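Local coordinates for protein fructosyl amine:oxygen oxidoreductase (Neosartorya fumigata, PDB 4WCT) that probably catalyses the FAD-dependent oxidation of fructosyl amines, the Amadori products of glycation, and so removes the sugar from glycated amines, at residues 153-158 and 274-279; 71-76 and 285-290; 207-212 and 220-225. All blocks are in the same frame, centred on the assembly; numbering follows the deposited sequence.

Interaction 1: 153-158 and 274-279; sequences RTMPPG and NLPVLF
Met-155 turns its CG anti to its own carbonyl carbon (chi1 -64°), and from there the chain runs extended to the methyl. Leu-275 has the same first torsion (chi1 -60°), which brings its two methyls up beside the thioether. The two side chains cross at about a right angle. Met-155 SD lies 3.9 Å from Leu-275 CD2 and only slightly farther from CD1, so the sulfur rests against the forked end of the leucine. Further along, Met-155 CE reaches past Pro-276. It comes to 3.3 Å from Pro-276 O and touches Leu-278 CB at 3.9 Å. Met-155 CG meets the proline ring at Pro-276 CD, 4.0 Å away. The contact joins the loop that follows helix 148-152 to the start of strand 277-280, which belongs to the large mixed sheet of this FAD-dependent oxidoreductase. Within that sheet, strand 277-280 runs between strands 117-121 and 284-287. Phe-286 of strand 284-287 also packs on Met-155, Leu-275 and Leu-278. Pro-156 CD lies 3.5 Å from Leu-275 CD2, tighter than ordinary van der Waals contact. On the other flank, Pro-276 CD sits 3.7 Å from Thr-154 O. The hydroxyl of Thr-154 is not used across the contact; it bonds to Phe-151 O at the end of the preceding helix.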
loop_
_atom_site.group_PDB
_atom_site.type_symbol
_atom_site.label_atom_id
_atom_site.label_comp_id
_atom_site.label_asym_id
_atom_site.label_seq_id
_atom_site.Cartn_x
_atom_site.Cartn_y
_atom_site.Cartn_z
ATOM N N ARG A 153 3.833 28.616 3.543
ATOM C CA ARG A 153 4.449 29.040 2.293
ATOM C C ARG A 153 4.833 27.908 1.358
ATOM O O ARG A 153 5.242 28.171 0.201
ATOM C CB ARG A 153 5.674 29.902 2.554
ATOM C CG ARG A 153 5.303 31.294 3.057
ATOM C CD ARG A 153 6.516 32.186 3.283
ATOM N NE ARG A 153 6.118 33.587 3.463
ATOM C CZ ARG A 153 6.962 34.597 3.555
ATOM N NH1 ARG A 153 8.274 34.379 3.586
ATOM N NH2 ARG A 153 6.481 35.832 3.671
ATOM N N THR A 154 4.665 26.662 1.797
ATOM C CA THR A 154 4.937 25.547 0.906
ATOM C C THR A 154 3.814 25.290 -0.085
ATOM O O THR A 154 4.028 24.526 -1.031
ATOM C CB THR A 154 5.151 24.205 1.654
ATOM O OG1 THR A 154 3.933 23.804 2.294
ATOM C CG2 THR A 154 6.285 24.272 2.584
ATOM N N MET A 155 2.673 25.978 0.062
ATOM C CA MET A 155 1.502 25.791 -0.816
ATOM C C MET A 155 0.922 27.160 -1.186
ATOM O O MET A 155 1.252 28.163 -0.553
ATOM C CB MET A 155 0.456 24.926 -0.114
ATOM C CG MET A 155 0.976 23.524 0.151
ATOM S SD MET A 155 -0.309 22.426 0.755
ATOM C CE MET A 155 0.673 21.058 1.379
ATOM N N PRO A 156 0.056 27.218 -2.222
ATOM C CA PRO A 156 -0.506 28.512 -2.600
ATOM C C PRO A 156 -1.309 29.155 -1.497
ATOM O O PRO A 156 -1.889 28.480 -0.656
ATOM C CB PRO A 156 -1.427 28.170 -3.779
ATOM C CG PRO A 156 -0.825 26.942 -4.373
ATOM C CD PRO A 156 -0.328 26.161 -3.186
ATOM N N PRO A 157 -1.477 30.471 -1.589
ATOM C CA PRO A 157 -2.290 31.139 -0.585
ATOM C C PRO A 157 -3.707 30.608 -0.553
ATOM O O PRO A 157 -4.291 30.322 -1.604
ATOM C CB PRO A 157 -2.286 32.600 -1.018
ATOM C CG PRO A 157 -1.501 32.698 -2.241
ATOM C CD PRO A 157 -0.823 31.399 -2.527
ATOM N N GLY A 158 -4.255 30.492 0.640
ATOM C CA GLY A 158 -5.602 29.960 0.799
ATOM C C GLY A 158 -5.658 28.481 1.113
ATOM O O GLY A 158 -6.726 27.982 1.456
ATOM N N ASN A 274 -0.908 21.220 -7.535
ATOM C CA ASN A 274 0.526 21.010 -7.500
ATOM C C ASN A 274 1.096 20.997 -6.076
ATOM O O ASN A 274 2.215 21.480 -5.839
ATOM C CB ASN A 274 1.238 22.096 -8.310
ATOM C CG ASN A 274 2.531 21.608 -8.924
ATOM O OD1 ASN A 274 2.663 20.434 -9.258
ATOM N ND2 ASN A 274 3.488 22.508 -9.086
ATOM N N LEU A 275 0.374 20.370 -5.153
ATOM C CA LEU A 275 0.683 20.466 -3.752
ATOM C C LEU A 275 1.664 19.382 -3.314
ATOM O O LEU A 275 1.451 18.215 -3.626
ATOM C CB LEU A 275 -0.605 20.321 -2.930
ATOM C CG LEU A 275 -1.725 21.350 -3.165
ATOM C CD1 LEU A 275 -2.877 21.111 -2.215
ATOM C CD2 LEU A 275 -1.217 22.785 -3.048
ATOM N N PRO A 276 2.708 19.754 -2.570
ATOM C CA PRO A 276 3.466 18.684 -1.947
ATOM C C PRO A 276 2.579 17.908 -0.974
ATOM O O PRO A 276 1.642 18.468 -0.383
ATOM C CB PRO A 276 4.564 19.407 -1.195
ATOM C CG PRO A 276 4.013 20.756 -0.929
ATOM C CD PRO A 276 3.143 21.080 -2.107
ATOM N N VAL A 277 2.891 16.632 -0.781
ATOM C CA VAL A 277 2.206 15.856 0.262
ATOM C C VAL A 277 2.575 16.464 1.601
ATOM O O VAL A 277 3.749 16.723 1.841
ATOM C CB VAL A 277 2.652 14.388 0.201
ATOM C CG1 VAL A 277 2.022 13.560 1.320
ATOM C CG2 VAL A 277 2.314 13.792 -1.169
ATOM N N LEU A 278 1.591 16.689 2.476
ATOM C CA LEU A 278 1.900 17.112 3.832
ATOM C C LEU A 278 1.583 15.974 4.796
ATOM O O LEU A 278 0.411 15.604 4.929
ATOM C CB LEU A 278 1.070 18.329 4.197
ATOM C CG LEU A 278 1.142 18.800 5.646
ATOM C CD1 LEU A 278 2.526 19.349 6.003
ATOM C CD2 LEU A 278 0.099 19.874 5.883
ATOM N N PHE A 279 2.598 15.509 5.524
ATOM C CA PHE A 279 2.494 14.358 6.427
ATOM C C PHE A 279 3.054 14.716 7.803
ATOM O O PHE A 279 4.200 15.110 7.912
ATOM C CB PHE A 279 3.285 13.199 5.813
ATOM C CG PHE A 279 3.312 11.941 6.652
ATOM C CD1 PHE A 279 2.207 11.529 7.380
ATOM C CD2 PHE A 279 4.424 11.137 6.616
ATOM C CE1 PHE A 279 2.192 10.282 8.019
ATOM C CE2 PHE A 279 4.435 9.898 7.263
ATOM C CZ PHE A 279 3.307 9.462 7.932
#

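Interaction 2: 71-76 and 285-290; sequences NKIMEH and FFMEPD. With FAD (flavin-adenine dinucleotide), chain C.
The pyrimidine edge of the flavin docks on strand 72-75, and this contact backs that strand with strand 284-287. Ile-73 grips the ring through its backbone: Ile-73 N donates to FAD O4 at 2.8 Å, and FAD N3 donates to Ile-73 O at 3.0 Å. Both bonds are nearly straight. The CB of Ile-73 is directed at 285-290, and its CD1 stands over the centre of the Phe-285 ring, 4.0 Å from the centroid, in a CH-pi contact. Met-287 bends at its last torsion (chi3 -77°), which brings CE to 3.8 Å from Ile-73 CG1 and 3.6 Å from Asn-71 OD1. The Asn-71 and Met-287 side chains run head to tail, with Asn-71 CG against Met-287 CB. Two waters bridge Asn-71 ND2 to Glu-288 O. The CB bond of Lys-72 leads away from 285-290. Its chain, bent at chi2, runs along the flavin, with Lys-72 CD 3.7 Å from FAD C4X and NZ 3.5 Å from FAD C5X. NZ is salt-bridged to Asp-69. The two strands cross at 96° and belong to different sheets. Strand 72-75 pairs with strand 176-179, whose Trp-178 touches Asn-71 and Met-287, while strand 284-287 pairs with strands 277-280 and 295-310.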
loop_
_atom_site.group_PDB
_atom_site.type_symbol
_atom_site.label_atom_id
_atom_site.label_comp_id
_atom_site.label_asym_id
_atom_site.label_seq_id
_atom_site.Cartn_x
_atom_site.Cartn_y
_atom_site.Cartn_z
ATOM N N ASN A 71 -5.245 8.730 -4.620
ATOM C CA ASN A 71 -3.858 9.101 -4.507
ATOM C C ASN A 71 -3.137 8.247 -3.489
ATOM O O ASN A 71 -3.775 7.696 -2.575
ATOM C CB ASN A 71 -3.696 10.583 -4.197
ATOM C CG ASN A 71 -4.731 11.100 -3.233
ATOM O OD1 ASN A 71 -4.861 10.598 -2.129
ATOM N ND2 ASN A 71 -5.504 12.097 -3.675
ATOM N N LYS A 72 -1.826 8.160 -3.659
ATOM C CA LYS A 72 -0.895 7.577 -2.688
ATOM C C LYS A 72 0.409 8.377 -2.780
ATOM O O LYS A 72 0.685 9.073 -3.773
ATOM C CB LYS A 72 -0.577 6.092 -3.019
ATOM C CG LYS A 72 -1.794 5.193 -3.057
ATOM C CD LYS A 72 -2.306 4.850 -1.664
ATOM C CE LYS A 72 -3.199 3.627 -1.716
ATOM N NZ LYS A 72 -4.010 3.471 -0.487
ATOM N N ILE A 73 1.213 8.257 -1.740
ATOM C CA ILE A 73 2.510 8.932 -1.661
ATOM C C ILE A 73 3.562 8.111 -2.383
ATOM O O ILE A 73 3.611 6.896 -2.226
ATOM C CB ILE A 73 2.934 9.106 -0.193
ATOM C CG1 ILE A 73 1.857 9.879 0.587
ATOM C CG2 ILE A 73 4.300 9.776 -0.150
ATOM C CD1 ILE A 73 2.073 9.930 2.086
ATOM N N MET A 74 4.400 8.779 -3.174
ATOM C CA MET A 74 5.620 8.212 -3.748
ATOM C C MET A 74 6.810 9.003 -3.175
ATOM O O MET A 74 6.843 10.231 -3.230
ATOM C CB MET A 74 5.605 8.339 -5.285
ATOM C CG MET A 74 6.983 8.170 -5.996
ATOM S SD MET A 74 7.644 6.532 -5.831
ATOM C CE MET A 74 9.418 6.783 -5.855
ATOM N N GLU A 75 7.814 8.287 -2.687
ATOM C CA GLU A 75 9.044 8.922 -2.231
ATOM C C GLU A 75 10.204 7.979 -2.459
ATOM O O GLU A 75 10.138 6.789 -2.124
ATOM C CB GLU A 75 8.976 9.268 -0.758
ATOM C CG GLU A 75 10.194 10.118 -0.365
ATOM C CD GLU A 75 10.415 10.236 1.115
ATOM O OE1 GLU A 75 9.810 9.447 1.878
ATOM O OE2 GLU A 75 11.202 11.136 1.503
ATOM N N HIS A 76 11.297 8.539 -2.946
ATOM C CA HIS A 76 12.552 7.842 -3.055
ATOM C C HIS A 76 13.651 8.669 -2.354
ATOM O O HIS A 76 13.831 9.853 -2.649
ATOM C CB HIS A 76 12.935 7.668 -4.525
ATOM C CG HIS A 76 14.320 7.137 -4.704
ATOM N ND1 HIS A 76 14.730 5.958 -4.121
ATOM C CD2 HIS A 76 15.425 7.699 -5.240
ATOM C CE1 HIS A 76 16.025 5.791 -4.334
ATOM N NE2 HIS A 76 16.462 6.816 -5.047
ATOM N N PHE A 285 -2.053 12.791 6.931
ATOM C CA PHE A 285 -1.632 13.465 5.729
ATOM C C PHE A 285 -2.817 13.805 4.853
ATOM O O PHE A 285 -3.881 13.220 4.982
ATOM C CB PHE A 285 -0.581 12.658 4.955
ATOM C CG PHE A 285 -1.011 11.262 4.560
ATOM C CD1 PHE A 285 -0.599 10.172 5.319
ATOM C CD2 PHE A 285 -1.683 11.032 3.379
ATOM C CE1 PHE A 285 -0.931 8.870 4.937
ATOM C CE2 PHE A 285 -2.030 9.738 3.006
ATOM C CZ PHE A 285 -1.630 8.658 3.775
ATOM N N PHE A 286 -2.601 14.718 3.909
ATOM C CA PHE A 286 -3.607 14.957 2.870
ATOM C C PHE A 286 -2.955 15.129 1.541
ATOM O O PHE A 286 -1.766 15.458 1.472
ATOM C CB PHE A 286 -4.505 16.163 3.176
ATOM C CG PHE A 286 -3.971 17.487 2.674
ATOM C CD1 PHE A 286 -4.429 18.018 1.476
ATOM C CD2 PHE A 286 -3.113 18.224 3.430
ATOM C CE1 PHE A 286 -4.004 19.268 1.056
ATOM C CE2 PHE A 286 -2.655 19.463 3.011
ATOM C CZ PHE A 286 -3.072 19.966 1.800
ATOM N N MET A 287 -3.732 14.857 0.486
ATOM C CA MET A 287 -3.248 15.078 -0.870
ATOM C C MET A 287 -4.213 15.948 -1.656
ATOM O O MET A 287 -5.355 16.158 -1.286
ATOM C CB MET A 287 -2.917 13.773 -1.620
ATOM C CG MET A 287 -1.497 13.282 -1.325
ATOM S SD MET A 287 -0.974 11.598 -1.705
ATOM C CE MET A 287 -1.715 10.675 -0.363
ATOM N N GLU A 288 -3.704 16.522 -2.730
ATOM C CA GLU A 288 -4.493 17.515 -3.406
ATOM C C GLU A 288 -5.790 16.923 -3.977
ATOM O O GLU A 288 -5.871 15.744 -4.339
ATOM C CB GLU A 288 -3.680 18.268 -4.448
ATOM C CG GLU A 288 -3.391 17.505 -5.711
ATOM C CD GLU A 288 -2.483 18.282 -6.650
ATOM O OE1 GLU A 288 -2.985 18.831 -7.633
ATOM O OE2 GLU A 288 -1.261 18.355 -6.374
ATOM N N PRO A 289 -6.800 17.757 -4.122
ATOM C CA PRO A 289 -8.103 17.288 -4.615
ATOM C C PRO A 289 -8.004 16.618 -5.981
ATOM O O PRO A 289 -7.219 17.054 -6.841
ATOM C CB PRO A 289 -8.907 18.565 -4.710
ATOM C CG PRO A 289 -8.273 19.469 -3.683
ATOM C CD PRO A 289 -6.825 19.173 -3.724
ATOM N N ASP A 290 -8.786 15.559 -6.200
ATOM C CA ASP A 290 -8.664 14.834 -7.467
ATOM C C ASP A 290 -9.284 15.617 -8.615
ATOM O O ASP A 290 -10.153 16.458 -8.418
ATOM C CB ASP A 290 -9.245 13.405 -7.386
ATOM C CG ASP A 290 -10.732 13.374 -7.554
ATOM O OD1 ASP A 290 -11.402 13.756 -6.579
ATOM O OD2 ASP A 290 -11.240 12.941 -8.647
HETATM P PA FAD C . -4.056 -4.796 -3.145
HETATM O O1A FAD C . -3.761 -3.580 -3.975
HETATM O O2A FAD C . -4.946 -4.703 -1.945
HETATM O O5B FAD C . -4.629 -5.872 -4.137
HETATM C C5B FAD C . -5.019 -7.162 -3.644
HETATM C C4B FAD C . -5.998 -7.766 -4.645
HETATM O O4B FAD C . -6.241 -9.166 -4.290
HETATM C C3B FAD C . -7.356 -7.074 -4.691
HETATM O O3B FAD C . -7.701 -6.639 -6.016
HETATM C C2B FAD C . -8.327 -8.146 -4.187
HETATM O O2B FAD C . -9.658 -8.055 -4.691
HETATM C C1B FAD C . -7.594 -9.436 -4.562
HETATM N N9A FAD C . -8.035 -10.581 -3.734
HETATM C C8A FAD C . -8.372 -10.578 -2.432
HETATM N N7A FAD C . -8.785 -11.807 -2.045
HETATM C C5A FAD C . -8.614 -12.614 -3.124
HETATM C C6A FAD C . -8.915 -14.010 -3.419
HETATM N N6A FAD C . -9.410 -14.820 -2.468
HETATM N N1A FAD C . -8.699 -14.429 -4.684
HETATM C C2A FAD C . -8.187 -13.655 -5.649
HETATM N N3A FAD C . -7.928 -12.351 -5.453
HETATM C C4A FAD C . -8.133 -11.810 -4.226
HETATM N N1 FAD C . 1.552 2.664 -0.102
HETATM C C2 FAD C . 2.390 3.615 -0.646
HETATM O O2 FAD C . 3.312 3.216 -1.355
HETATM N N3 FAD C . 2.147 4.921 -0.510
HETATM C C4 FAD C . 1.160 5.386 0.283
HETATM O O4 FAD C . 0.905 6.610 0.454
HETATM C C4X FAD C . 0.254 4.440 0.912
HETATM N N5 FAD C . -0.768 4.867 1.700
HETATM C C5X FAD C . -1.731 3.965 2.062
HETATM C C6 FAD C . -2.913 4.384 2.666
HETATM C C7 FAD C . -3.827 3.451 3.119
HETATM C C7M FAD C . -5.112 3.926 3.695
HETATM C C8 FAD C . -3.570 2.022 2.895
HETATM C C8M FAD C . -4.533 0.973 3.315
HETATM C C9 FAD C . -2.459 1.603 2.207
HETATM C C9A FAD C . -1.498 2.518 1.828
HETATM N N10 FAD C . -0.319 2.087 1.212
HETATM C C10 FAD C . 0.526 3.050 0.658
HETATM C "C1'" FAD C . 0.049 0.695 0.998
HETATM C "C2'" FAD C . -0.338 0.183 -0.381
HETATM O "O2'" FAD C . -1.686 0.571 -0.605
HETATM C "C3'" FAD C . -0.197 -1.345 -0.391
HETATM O "O3'" FAD C . 1.070 -1.723 0.169
HETATM C "C4'" FAD C . -0.345 -1.920 -1.802
HETATM O "O4'" FAD C . -1.450 -1.299 -2.456
HETATM C "C5'" FAD C . -0.612 -3.413 -1.672
HETATM O "O5'" FAD C . -0.704 -3.974 -2.981
HETATM P P FAD C . -1.211 -5.490 -3.156
HETATM O O1P FAD C . -1.253 -5.785 -4.638
HETATM O O2P FAD C . -0.385 -6.338 -2.219
HETATM O O3P FAD C . -2.711 -5.438 -2.589
HETATM O O HOH W 1 -7.349 14.025 -2.587
HETATM O O HOH W 2 -4.829 13.917 -5.836
#

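Interaction 3: 207-212 and 220-225; sequences NVVSLV and GARTAD. With FAD (flavin-adenine dinucleotide), chain C.
Arg-222 O takes two amide protons from the facing strand. Val-209 N gives the shorter, straighter bond, at 2.8 Å and nearly in line with the carbonyl, while Ser-210 N adds a weak one at 3.4 Å. Two residues thus face one, which defines a classic beta bulge. Beyond it Arg-222 N donates to Ser-210 O at 2.8 Å, almost straight at 178°. Farther on, Val-212 N approaches Gly-220 O from above the carbonyl plane. At the other end, Ala-224 N makes a weak, bent bond to Asn-207 O. Val-208 CG1 lies anti to the backbone N (chi1 174°) and meets Ala-221 CB at 3.9 Å. These two side chains lie against the nucleotide-binding sheet, where both touch Ile-31 and Leu-55. Val-209 CG1 packs on Ala-224 CB at 3.8 Å. On the face of Ser-210 and Arg-222, Val-212 CG2 lies alongside Arg-222 CB. Thr-223 OG1 bonds to Asp-225 OD1 on its syn side, and His-229 of the next strand is a second partner. The backbone of Val-208 also reads the adenine: FAD N6A donates to Val-208 O at 2.8 Å, and Val-208 N gives a weak bond to FAD N1A at 3.3 Å. The whole is a bulged antiparallel beta hairpin, placed beside the Rossmann-type sheet as part of the adenine pocket.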
loop_
_atom_site.group_PDB
_atom_site.type_symbol
_atom_site.label_atom_id
_atom_site.label_comp_id
_atom_site.label_asym_id
_atom_site.label_seq_id
_atom_site.Cartn_x
_atom_site.Cartn_y
_atom_site.Cartn_z
ATOM N N ASN A 207 -13.067 -15.695 -7.397
ATOM C CA ASN A 207 -12.858 -15.697 -5.950
ATOM C C ASN A 207 -12.136 -16.970 -5.532
ATOM O O ASN A 207 -12.754 -18.033 -5.383
ATOM C CB ASN A 207 -14.201 -15.584 -5.257
ATOM C CG ASN A 207 -14.071 -15.483 -3.763
ATOM O OD1 ASN A 207 -12.987 -15.172 -3.234
ATOM N ND2 ASN A 207 -15.186 -15.680 -3.062
ATOM N N VAL A 208 -10.830 -16.869 -5.336
ATOM C CA VAL A 208 -10.039 -18.065 -4.988
ATOM C C VAL A 208 -10.256 -18.434 -3.526
ATOM O O VAL A 208 -10.171 -17.560 -2.638
ATOM C CB VAL A 208 -8.540 -17.844 -5.236
ATOM C CG1 VAL A 208 -7.704 -19.007 -4.759
ATOM C CG2 VAL A 208 -8.283 -17.599 -6.711
ATOM N N VAL A 209 -10.623 -19.687 -3.284
ATOM C CA VAL A 209 -10.868 -20.177 -1.913
ATOM C C VAL A 209 -9.740 -21.068 -1.403
ATOM O O VAL A 209 -9.600 -21.283 -0.188
ATOM C CB VAL A 209 -12.262 -20.849 -1.747
ATOM C CG1 VAL A 209 -13.383 -19.890 -2.086
ATOM C CG2 VAL A 209 -12.399 -22.137 -2.565
ATOM N N SER A 210 -8.924 -21.587 -2.308
ATOM C CA SER A 210 -7.895 -22.556 -1.938
ATOM C C SER A 210 -6.830 -22.614 -3.027
ATOM O O SER A 210 -7.142 -22.511 -4.205
ATOM C CB SER A 210 -8.496 -23.974 -1.750
ATOM O OG SER A 210 -7.490 -24.849 -1.262
ATOM N N LEU A 211 -5.602 -22.883 -2.621
ATOM C CA LEU A 211 -4.589 -23.389 -3.526
ATOM C C LEU A 211 -4.809 -24.895 -3.683
ATOM O O LEU A 211 -5.406 -25.530 -2.809
ATOM C CB LEU A 211 -3.186 -23.140 -2.984
ATOM C CG LEU A 211 -2.801 -21.669 -2.735
ATOM C CD1 LEU A 211 -1.390 -21.569 -2.183
ATOM C CD2 LEU A 211 -2.934 -20.865 -4.020
ATOM N N VAL A 212 -4.387 -25.407 -4.825
ATOM C CA VAL A 212 -4.536 -26.816 -5.173
ATOM C C VAL A 212 -3.154 -27.472 -5.235
ATOM O O VAL A 212 -2.208 -26.920 -5.783
ATOM C CB VAL A 212 -5.292 -26.968 -6.502
ATOM C CG1 VAL A 212 -5.488 -28.439 -6.858
ATOM C CG2 VAL A 212 -6.631 -26.268 -6.412
ATOM N N GLY A 220 -2.216 -25.027 -8.897
ATOM C CA GLY A 220 -3.168 -24.016 -9.315
ATOM C C GLY A 220 -4.070 -23.629 -8.167
ATOM O O GLY A 220 -3.639 -23.631 -7.026
ATOM N N ALA A 221 -5.242 -23.122 -8.513
ATOM C CA ALA A 221 -6.151 -22.470 -7.578
ATOM C C ALA A 221 -7.591 -22.905 -7.811
ATOM O O ALA A 221 -8.009 -23.129 -8.932
ATOM C CB ALA A 221 -6.064 -20.958 -7.747
ATOM N N ARG A 222 -8.354 -23.021 -6.731
ATOM C CA ARG A 222 -9.757 -23.410 -6.788
ATOM C C ARG A 222 -10.593 -22.200 -6.435
ATOM O O ARG A 222 -10.330 -21.532 -5.415
ATOM C CB ARG A 222 -10.022 -24.507 -5.746
ATOM C CG ARG A 222 -11.434 -25.061 -5.765
ATOM C CD ARG A 222 -11.724 -25.926 -4.548
ATOM N NE ARG A 222 -13.099 -26.413 -4.559
ATOM C CZ ARG A 222 -13.455 -27.680 -4.756
ATOM N NH1 ARG A 222 -12.536 -28.635 -4.793
ATOM N NH2 ARG A 222 -14.735 -28.012 -4.717
ATOM N N THR A 223 -11.531 -21.846 -7.299
ATOM C CA THR A 223 -12.428 -20.758 -7.030
ATOM C C THR A 223 -13.745 -21.174 -6.391
ATOM O O THR A 223 -14.014 -22.383 -6.227
ATOM C CB THR A 223 -12.647 -19.913 -8.309
ATOM O OG1 THR A 223 -12.881 -20.777 -9.435
ATOM C CG2 THR A 223 -11.390 -19.099 -8.604
ATOM N N ALA A 224 -14.534 -20.193 -5.959
ATOM C CA ALA A 224 -15.668 -20.421 -5.104
ATOM C C ALA A 224 -16.806 -21.146 -5.832
ATOM O O ALA A 224 -17.803 -21.521 -5.215
ATOM C CB ALA A 224 -16.204 -19.115 -4.516
ATOM N N ASP A 225 -16.750 -21.125 -7.155
ATOM C CA ASP A 225 -17.683 -21.894 -7.989
ATOM C C ASP A 225 -17.299 -23.364 -8.118
ATOM O O ASP A 225 -17.959 -24.104 -8.851
ATOM C CB ASP A 225 -17.750 -21.285 -9.397
ATOM C CG ASP A 225 -16.409 -21.177 -10.050
ATOM O OD1 ASP A 225 -15.365 -21.563 -9.441
ATOM O OD2 ASP A 225 -16.391 -20.631 -11.183
HETATM P PA FAD C . -4.056 -4.796 -3.145
HETATM O O1A FAD C . -3.761 -3.580 -3.975
HETATM O O2A FAD C . -4.946 -4.703 -1.945
HETATM O O5B FAD C . -4.629 -5.872 -4.137
HETATM C C5B FAD C . -5.019 -7.162 -3.644
HETATM C C4B FAD C . -5.998 -7.766 -4.645
HETATM O O4B FAD C . -6.241 -9.166 -4.290
HETATM C C3B FAD C . -7.356 -7.074 -4.691
HETATM O O3B FAD C . -7.701 -6.639 -6.016
HETATM C C2B FAD C . -8.327 -8.146 -4.187
HETATM O O2B FAD C . -9.658 -8.055 -4.691
HETATM C C1B FAD C . -7.594 -9.436 -4.562
HETATM N N9A FAD C . -8.035 -10.581 -3.734
HETATM C C8A FAD C . -8.372 -10.578 -2.432
HETATM N N7A FAD C . -8.785 -11.807 -2.045
HETATM C C5A FAD C . -8.614 -12.614 -3.124
HETATM C C6A FAD C . -8.915 -14.010 -3.419
HETATM N N6A FAD C . -9.410 -14.820 -2.468
HETATM N N1A FAD C . -8.699 -14.429 -4.684
HETATM C C2A FAD C . -8.187 -13.655 -5.649
HETATM N N3A FAD C . -7.928 -12.351 -5.453
HETATM C C4A FAD C . -8.133 -11.810 -4.226
HETATM N N1 FAD C . 1.552 2.664 -0.102
HETATM C C2 FAD C . 2.390 3.615 -0.646
HETATM O O2 FAD C . 3.312 3.216 -1.355
HETATM N N3 FAD C . 2.147 4.921 -0.510
HETATM C C4 FAD C . 1.160 5.386 0.283
HETATM O O4 FAD C . 0.905 6.610 0.454
HETATM C C4X FAD C . 0.254 4.440 0.912
HETATM N N5 FAD C . -0.768 4.867 1.700
HETATM C C5X FAD C . -1.731 3.965 2.062
HETATM C C6 FAD C . -2.913 4.384 2.666
HETATM C C7 FAD C . -3.827 3.451 3.119
HETATM C C7M FAD C . -5.112 3.926 3.695
HETATM C C8 FAD C . -3.570 2.022 2.895
HETATM C C8M FAD C . -4.533 0.973 3.315
HETATM C C9 FAD C . -2.459 1.603 2.207
HETATM C C9A FAD C . -1.498 2.518 1.828
HETATM N N10 FAD C . -0.319 2.087 1.212
HETATM C C10 FAD C . 0.526 3.050 0.658
HETATM C "C1'" FAD C . 0.049 0.695 0.998
HETATM C "C2'" FAD C . -0.338 0.183 -0.381
HETATM O "O2'" FAD C . -1.686 0.571 -0.605
HETATM C "C3'" FAD C . -0.197 -1.345 -0.391
HETATM O "O3'" FAD C . 1.070 -1.723 0.169
HETATM C "C4'" FAD C . -0.345 -1.920 -1.802
HETATM O "O4'" FAD C . -1.450 -1.299 -2.456
HETATM C "C5'" FAD C . -0.612 -3.413 -1.672
HETATM O "O5'" FAD C . -0.704 -3.974 -2.981
HETATM P P FAD C . -1.211 -5.490 -3.156
HETATM O O1P FAD C . -1.253 -5.785 -4.638
HETATM O O2P FAD C . -0.385 -6.338 -2.219
HETATM O O3P FAD C . -2.711 -5.438 -2.589
#

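Interactions 1 and 2 are buried and adjoin each other, with centres about 11 Å apart. They share the large mixed sheet, in which strands 277-280 and 284-287 are neighbours. Glu-288 of interaction 2 probably bonds to the amides of Asn-274 and Leu-275 of interaction 1, and Val-277 packs on Ile-73. Interaction 3 is only partly buried and lies on the opposite side of the chain's centre, about 35 Å from interaction 2 between centres. FAD connects these two: interaction 2 holds the flavin end and interaction 3 the adenine end, both through backbone atoms. Interaction 1 is apolar packing, interaction 2 combines apolar and CH-pi packing with two bridging waters, and interaction 3 is backbone pairing within a hairpin.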